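Local coordinates for glutathione S-transferase (Xanthomonas axonopodis pv. citri, PDB 6NV6), which probably conjugates glutathione to electrophilic substrates as a theta-class transferase of a citrus canker pathogen, and binds glutathione, at residues Leu140-Leu153 with Glu181-Arg193. Residues are numbered along the deposited sequence; the frame is centred on the assembly and turned at random.
Sequences LARADAALAQQPYL and ELPHLQAWYARLR
In the all-helical C-terminal domain of this glutathione transferase, D144 near the end of helix 126-146 meets the N-terminus of helix 183-193. The two helix segments cross at 73°, with axes 7.7 Å apart. D144 CG lies anti to the backbone N (chi1 -179°), and this carries the carboxylate across to the first turn of the other helix. There L185 N donates a nearly straight bond to D144 OD2 (2.9 Å, 173°), from above the carboxylate plane. H184 N adds a weak bond to the same oxygen. The amide groups of this helix start would probably stabilise the negative charge.

Leucines pack beside the carboxylate. L182, at the N-cap position, sets CD1 against L140 CB (3.8 Å) and CD2 against A141 CA. A148 CB sits over the centre of the H184 ring, a CH-pi contact. L147 reaches W188 with both methyls: CD1 lies over one indole face, 3.6 Å from W188 CD2, and CD2 makes a CH-pi contact with the five-membered ring. Y152 CD1 meets the edge of the indole, near its plane, at W188 CD1 (3.8 Å). L153 CD1 touches W188 CZ2.

The bend of R191 at its third side-chain torsion brings NH1 to P151 O (2.8 Å), in the carbonyl plane and on a lone pair. One water joins L147 O, H184 O and R191 NH1. A second links Y152 OH with R191 O.

D162 accepts hydrogen bonds from both W188 NE1 and L153 N, tying the two segments together through a third residue. L140 also packs on I169 and W172 of helix 163-174, while A143 and L153 rest on W97 of helix 88-118.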
loop_
_atom_site.group_PDB
_atom_site.type_symbol
_atom_site.label_atom_id
_atom_site.label_comp_id
_atom_site.label_asym_id
_atom_site.label_seq_id
_atom_site.Cartn_x
_atom_site.Cartn_y
_atom_site.Cartn_z
ATOM N N LEU A 140 -12.692 -5.323 1.127
ATOM C CA LEU A 140 -11.799 -5.924 0.141
ATOM C C LEU A 140 -12.567 -6.626 -0.977
ATOM O O LEU A 140 -12.091 -6.676 -2.120
ATOM C CB LEU A 140 -10.847 -6.893 0.833
ATOM C CG LEU A 140 -9.734 -6.135 1.552
ATOM C CD1 LEU A 140 -8.760 -7.095 2.224
ATOM C CD2 LEU A 140 -9.032 -5.199 0.557
ATOM N N ALA A 141 -13.751 -7.170 -0.667
ATOM C CA ALA A 141 -14.584 -7.782 -1.696
ATOM C C ALA A 141 -14.870 -6.820 -2.844
ATOM O O ALA A 141 -15.025 -7.250 -3.994
ATOM C CB ALA A 141 -15.891 -8.272 -1.075
ATOM N N ARG A 142 -14.917 -5.516 -2.558
ATOM C CA ARG A 142 -15.109 -4.537 -3.623
ATOM C C ARG A 142 -13.889 -4.479 -4.540
ATOM O O ARG A 142 -14.024 -4.460 -5.771
ATOM C CB ARG A 142 -15.409 -3.163 -3.024
ATOM C CG ARG A 142 -16.814 -3.016 -2.431
ATOM C CD ARG A 142 -16.889 -1.792 -1.524
ATOM N NE ARG A 142 -17.975 -1.866 -0.545
ATOM C CZ ARG A 142 -18.200 -0.951 0.398
ATOM N NH1 ARG A 142 -17.421 0.117 0.499
ATOM N NH2 ARG A 142 -19.209 -1.099 1.241
ATOM N N ALA A 143 -12.690 -4.447 -3.961
ATOM C CA ALA A 143 -11.491 -4.494 -4.783
ATOM C C ALA A 143 -11.393 -5.822 -5.528
ATOM O O ALA A 143 -10.993 -5.857 -6.703
ATOM C CB ALA A 143 -10.269 -4.256 -3.901
ATOM N N ASP A 144 -11.750 -6.924 -4.853
ATOM C CA ASP A 144 -11.778 -8.232 -5.498
ATOM C C ASP A 144 -12.680 -8.215 -6.718
ATOM O O ASP A 144 -12.373 -8.842 -7.737
ATOM C CB ASP A 144 -12.243 -9.304 -4.511
ATOM C CG ASP A 144 -12.272 -10.701 -5.130
ATOM O OD1 ASP A 144 -13.321 -11.097 -5.690
ATOM O OD2 ASP A 144 -11.244 -11.411 -5.070
ATOM N N ALA A 145 -13.798 -7.497 -6.634
ATOM C CA ALA A 145 -14.694 -7.402 -7.778
ATOM C C ALA A 145 -14.071 -6.588 -8.907
ATOM O O ALA A 145 -14.237 -6.919 -10.087
ATOM C CB ALA A 145 -16.021 -6.796 -7.342
ATOM N N ALA A 146 -13.350 -5.519 -8.569
ATOM C CA ALA A 146 -12.707 -4.732 -9.614
ATOM C C ALA A 146 -11.576 -5.511 -10.269
ATOM O O ALA A 146 -11.318 -5.350 -11.470
ATOM C CB ALA A 146 -12.191 -3.411 -9.042
ATOM N N LEU A 147 -10.908 -6.369 -9.503
ATOM C CA LEU A 147 -9.819 -7.175 -10.034
ATOM C C LEU A 147 -10.313 -8.436 -10.715
ATOM O O LEU A 147 -9.495 -9.227 -11.194
ATOM C CB LEU A 147 -8.837 -7.513 -8.914
ATOM C CG LEU A 147 -8.079 -6.275 -8.401
ATOM C CD1 LEU A 147 -7.423 -6.573 -7.064
ATOM C CD2 LEU A 147 -7.045 -5.769 -9.442
ATOM N N ALA A 148 -11.625 -8.644 -10.753
ATOM C CA ALA A 148 -12.230 -9.604 -11.662
ATOM C C ALA A 148 -12.525 -8.996 -13.027
ATOM O O ALA A 148 -12.776 -9.739 -13.978
ATOM C CB ALA A 148 -13.519 -10.172 -11.058
ATOM N N GLN A 149 -12.474 -7.671 -13.152
ATOM C CA GLN A 149 -12.712 -6.984 -14.413
ATOM C C GLN A 149 -11.422 -6.632 -15.135
ATOM O O GLN A 149 -11.363 -6.713 -16.364
ATOM C CB GLN A 149 -13.523 -5.702 -14.183
ATOM C CG GLN A 149 -14.976 -5.912 -13.742
ATOM C CD GLN A 149 -15.713 -6.979 -14.552
ATOM O OE1 GLN A 149 -15.752 -6.925 -15.782
ATOM N NE2 GLN A 149 -16.306 -7.952 -13.858
ATOM N N GLN A 150 -10.394 -6.223 -14.401
ATOM C CA GLN A 150 -9.077 -5.915 -14.935
ATOM C C GLN A 150 -8.030 -6.519 -14.000
ATOM O O GLN A 150 -8.300 -6.712 -12.816
ATOM C CB GLN A 150 -8.845 -4.404 -15.065
ATOM C CG GLN A 150 -9.932 -3.682 -15.843
ATOM C CD GLN A 150 -9.672 -3.703 -17.345
ATOM O OE1 GLN A 150 -8.559 -4.003 -17.787
ATOM N NE2 GLN A 150 -10.701 -3.382 -18.139
ATOM N N PRO A 151 -6.836 -6.811 -14.515
ATOM C CA PRO A 151 -5.838 -7.470 -13.660
ATOM C C PRO A 151 -5.166 -6.538 -12.658
ATOM O O PRO A 151 -4.511 -7.034 -11.726
ATOM C CB PRO A 151 -4.830 -8.031 -14.676
ATOM C CG PRO A 151 -4.944 -7.162 -15.867
ATOM C CD PRO A 151 -6.309 -6.522 -15.861
ATOM N N TYR A 152 -5.314 -5.218 -12.811
ATOM C CA TYR A 152 -4.735 -4.265 -11.878
ATOM C C TYR A 152 -5.737 -3.174 -11.536
ATOM O O TYR A 152 -6.622 -2.829 -12.329
ATOM C CB TYR A 152 -3.455 -3.636 -12.427
ATOM C CG TYR A 152 -2.358 -4.659 -12.590
ATOM C CD1 TYR A 152 -1.565 -5.023 -11.511
ATOM C CD2 TYR A 152 -2.131 -5.281 -13.822
ATOM C CE1 TYR A 152 -0.574 -5.966 -11.649
ATOM C CE2 TYR A 152 -1.142 -6.224 -13.970
ATOM C CZ TYR A 152 -0.363 -6.567 -12.877
ATOM O OH TYR A 152 0.635 -7.514 -12.990
ATOM N N LEU A 153 -5.603 -2.667 -10.312
ATOM C CA LEU A 153 -6.382 -1.514 -9.894
ATOM C C LEU A 153 -6.213 -0.354 -10.857
ATOM O O LEU A 153 -7.138 0.446 -11.027
ATOM C CB LEU A 153 -5.961 -1.091 -8.494
ATOM C CG LEU A 153 -6.280 -2.108 -7.414
ATOM C CD1 LEU A 153 -5.886 -1.512 -6.071
ATOM C CD2 LEU A 153 -7.769 -2.487 -7.457
ATOM N N GLU A 181 -12.533 -15.989 1.140
ATOM C CA GLU A 181 -11.998 -16.327 -0.174
ATOM C C GLU A 181 -12.218 -15.152 -1.125
ATOM O O GLU A 181 -13.359 -14.809 -1.451
ATOM C CB GLU A 181 -12.653 -17.604 -0.695
ATOM C CG GLU A 181 -11.844 -18.872 -0.445
ATOM C CD GLU A 181 -10.854 -19.179 -1.556
ATOM O OE1 GLU A 181 -10.572 -18.266 -2.374
ATOM O OE2 GLU A 181 -10.363 -20.336 -1.607
ATOM N N LEU A 182 -11.129 -14.520 -1.564
ATOM C CA LEU A 182 -11.182 -13.416 -2.523
ATOM C C LEU A 182 -10.139 -13.669 -3.604
ATOM O O LEU A 182 -9.016 -13.148 -3.538
ATOM C CB LEU A 182 -10.957 -12.071 -1.841
ATOM C CG LEU A 182 -11.968 -11.666 -0.769
ATOM C CD1 LEU A 182 -11.383 -10.533 0.059
ATOM C CD2 LEU A 182 -13.313 -11.282 -1.394
ATOM N N PRO A 183 -10.492 -14.428 -4.643
ATOM C CA PRO A 183 -9.462 -15.041 -5.492
ATOM C C PRO A 183 -8.870 -14.095 -6.518
ATOM O O PRO A 183 -7.725 -14.293 -6.940
ATOM C CB PRO A 183 -10.215 -16.194 -6.174
ATOM C CG PRO A 183 -11.613 -16.188 -5.545
ATOM C CD PRO A 183 -11.838 -14.798 -5.098
ATOM N N HIS A 184 -9.629 -13.093 -6.960
ATOM C CA HIS A 184 -9.034 -12.108 -7.856
ATOM C C HIS A 184 -8.076 -11.206 -7.088
ATOM O O HIS A 184 -6.952 -10.943 -7.540
ATOM C CB HIS A 184 -10.125 -11.312 -8.572
ATOM C CG HIS A 184 -11.159 -12.181 -9.218
ATOM N ND1 HIS A 184 -11.138 -12.483 -10.563
ATOM C CD2 HIS A 184 -12.218 -12.846 -8.696
ATOM C CE1 HIS A 184 -12.149 -13.287 -10.845
ATOM N NE2 HIS A 184 -12.817 -13.522 -9.730
ATOM N N LEU A 185 -8.498 -10.753 -5.906
ATOM C CA LEU A 185 -7.593 -10.049 -5.010
ATOM C C LEU A 185 -6.308 -10.835 -4.793
ATOM O O LEU A 185 -5.215 -10.266 -4.830
ATOM C CB LEU A 185 -8.295 -9.795 -3.677
ATOM C CG LEU A 185 -7.520 -8.922 -2.695
ATOM C CD1 LEU A 185 -7.567 -7.441 -3.113
ATOM C CD2 LEU A 185 -8.050 -9.137 -1.281
ATOM N N GLN A 186 -6.424 -12.149 -4.585
ATOM C CA GLN A 186 -5.255 -12.964 -4.273
ATOM C C GLN A 186 -4.333 -13.131 -5.477
ATOM O O GLN A 186 -3.105 -13.072 -5.338
ATOM C CB GLN A 186 -5.705 -14.327 -3.759
ATOM C CG GLN A 186 -4.561 -15.298 -3.538
ATOM C CD GLN A 186 -5.004 -16.560 -2.841
ATOM O OE1 GLN A 186 -6.028 -16.564 -2.150
ATOM N NE2 GLN A 186 -4.240 -17.646 -3.015
ATOM N N ALA A 187 -4.901 -13.369 -6.663
ATOM C CA ALA A 187 -4.076 -13.506 -7.862
ATOM C C ALA A 187 -3.344 -12.208 -8.174
ATOM O O ALA A 187 -2.224 -12.232 -8.704
ATOM C CB ALA A 187 -4.939 -13.939 -9.047
ATOM N N TRP A 188 -3.973 -11.069 -7.865
ATOM C CA TRP A 188 -3.316 -9.775 -7.992
ATOM C C TRP A 188 -2.134 -9.676 -7.037
ATOM O O TRP A 188 -1.044 -9.240 -7.426
ATOM C CB TRP A 188 -4.347 -8.679 -7.733
ATOM C CG TRP A 188 -3.863 -7.260 -7.486
ATOM C CD1 TRP A 188 -3.341 -6.393 -8.413
ATOM C CD2 TRP A 188 -3.958 -6.517 -6.258
ATOM N NE1 TRP A 188 -3.082 -5.178 -7.834
ATOM C CE2 TRP A 188 -3.456 -5.221 -6.515
ATOM C CE3 TRP A 188 -4.415 -6.822 -4.970
ATOM C CZ2 TRP A 188 -3.384 -4.226 -5.521
ATOM C CZ3 TRP A 188 -4.349 -5.828 -3.984
ATOM C CH2 TRP A 188 -3.833 -4.549 -4.269
ATOM N N TYR A 189 -2.328 -10.105 -5.791
ATOM C CA TYR A 189 -1.229 -10.134 -4.841
ATOM C C TYR A 189 -0.125 -11.070 -5.307
ATOM O O TYR A 189 1.060 -10.790 -5.091
ATOM C CB TYR A 189 -1.748 -10.555 -3.470
ATOM C CG TYR A 189 -0.670 -10.715 -2.423
ATOM C CD1 TYR A 189 0.266 -9.712 -2.209
ATOM C CD2 TYR A 189 -0.596 -11.861 -1.648
ATOM C CE1 TYR A 189 1.244 -9.850 -1.261
ATOM C CE2 TYR A 189 0.383 -12.010 -0.696
ATOM C CZ TYR A 189 1.298 -11.005 -0.507
ATOM O OH TYR A 189 2.280 -11.162 0.437
ATOM N N ALA A 190 -0.492 -12.185 -5.950
ATOM C CA ALA A 190 0.515 -13.093 -6.489
ATOM C C ALA A 190 1.337 -12.424 -7.583
ATOM O O ALA A 190 2.537 -12.683 -7.701
ATOM C CB ALA A 190 -0.148 -14.366 -7.016
ATOM N N ARG A 191 0.722 -11.548 -8.376
ATOM C CA ARG A 191 1.464 -10.885 -9.439
ATOM C C ARG A 191 2.280 -9.722 -8.900
ATOM O O ARG A 191 3.332 -9.381 -9.461
ATOM C CB ARG A 191 0.507 -10.400 -10.523
ATOM C CG ARG A 191 -0.147 -11.525 -11.301
ATOM C CD ARG A 191 -0.977 -10.977 -12.463
ATOM N NE ARG A 191 -2.086 -10.125 -12.016
ATOM C CZ ARG A 191 -3.311 -10.559 -11.710
ATOM N NH1 ARG A 191 -4.204 -9.721 -11.194
ATOM N NH2 ARG A 191 -3.633 -11.840 -11.845
ATOM N N LEU A 192 1.807 -9.095 -7.825
ATOM C CA LEU A 192 2.624 -8.093 -7.154
ATOM C C LEU A 192 3.897 -8.723 -6.611
ATOM O O LEU A 192 4.987 -8.155 -6.742
ATOM C CB LEU A 192 1.831 -7.428 -6.025
ATOM C CG LEU A 192 0.654 -6.541 -6.453
ATOM C CD1 LEU A 192 -0.107 -6.024 -5.244
ATOM C CD2 LEU A 192 1.108 -5.397 -7.339
ATOM N N ARG A 193 3.778 -9.921 -6.031
ATOM C CA ARG A 193 4.910 -10.558 -5.374
ATOM C C ARG A 193 6.034 -10.894 -6.343
ATOM O O ARG A 193 7.184 -11.007 -5.911
ATOM C CB ARG A 193 4.440 -11.804 -4.628
ATOM C CG ARG A 193 3.767 -11.459 -3.291
ATOM C CD ARG A 193 3.534 -12.670 -2.390
ATOM N NE ARG A 193 3.523 -13.947 -3.102
ATOM C CZ ARG A 193 2.423 -14.598 -3.491
ATOM N NH1 ARG A 193 1.220 -14.107 -3.249
ATOM N NH2 ARG A 193 2.533 -15.753 -4.127
HETATM O O HOH W 1 -6.982 -10.417 -10.306
HETATM O O HOH W 2 3.004 -7.059 -11.408
#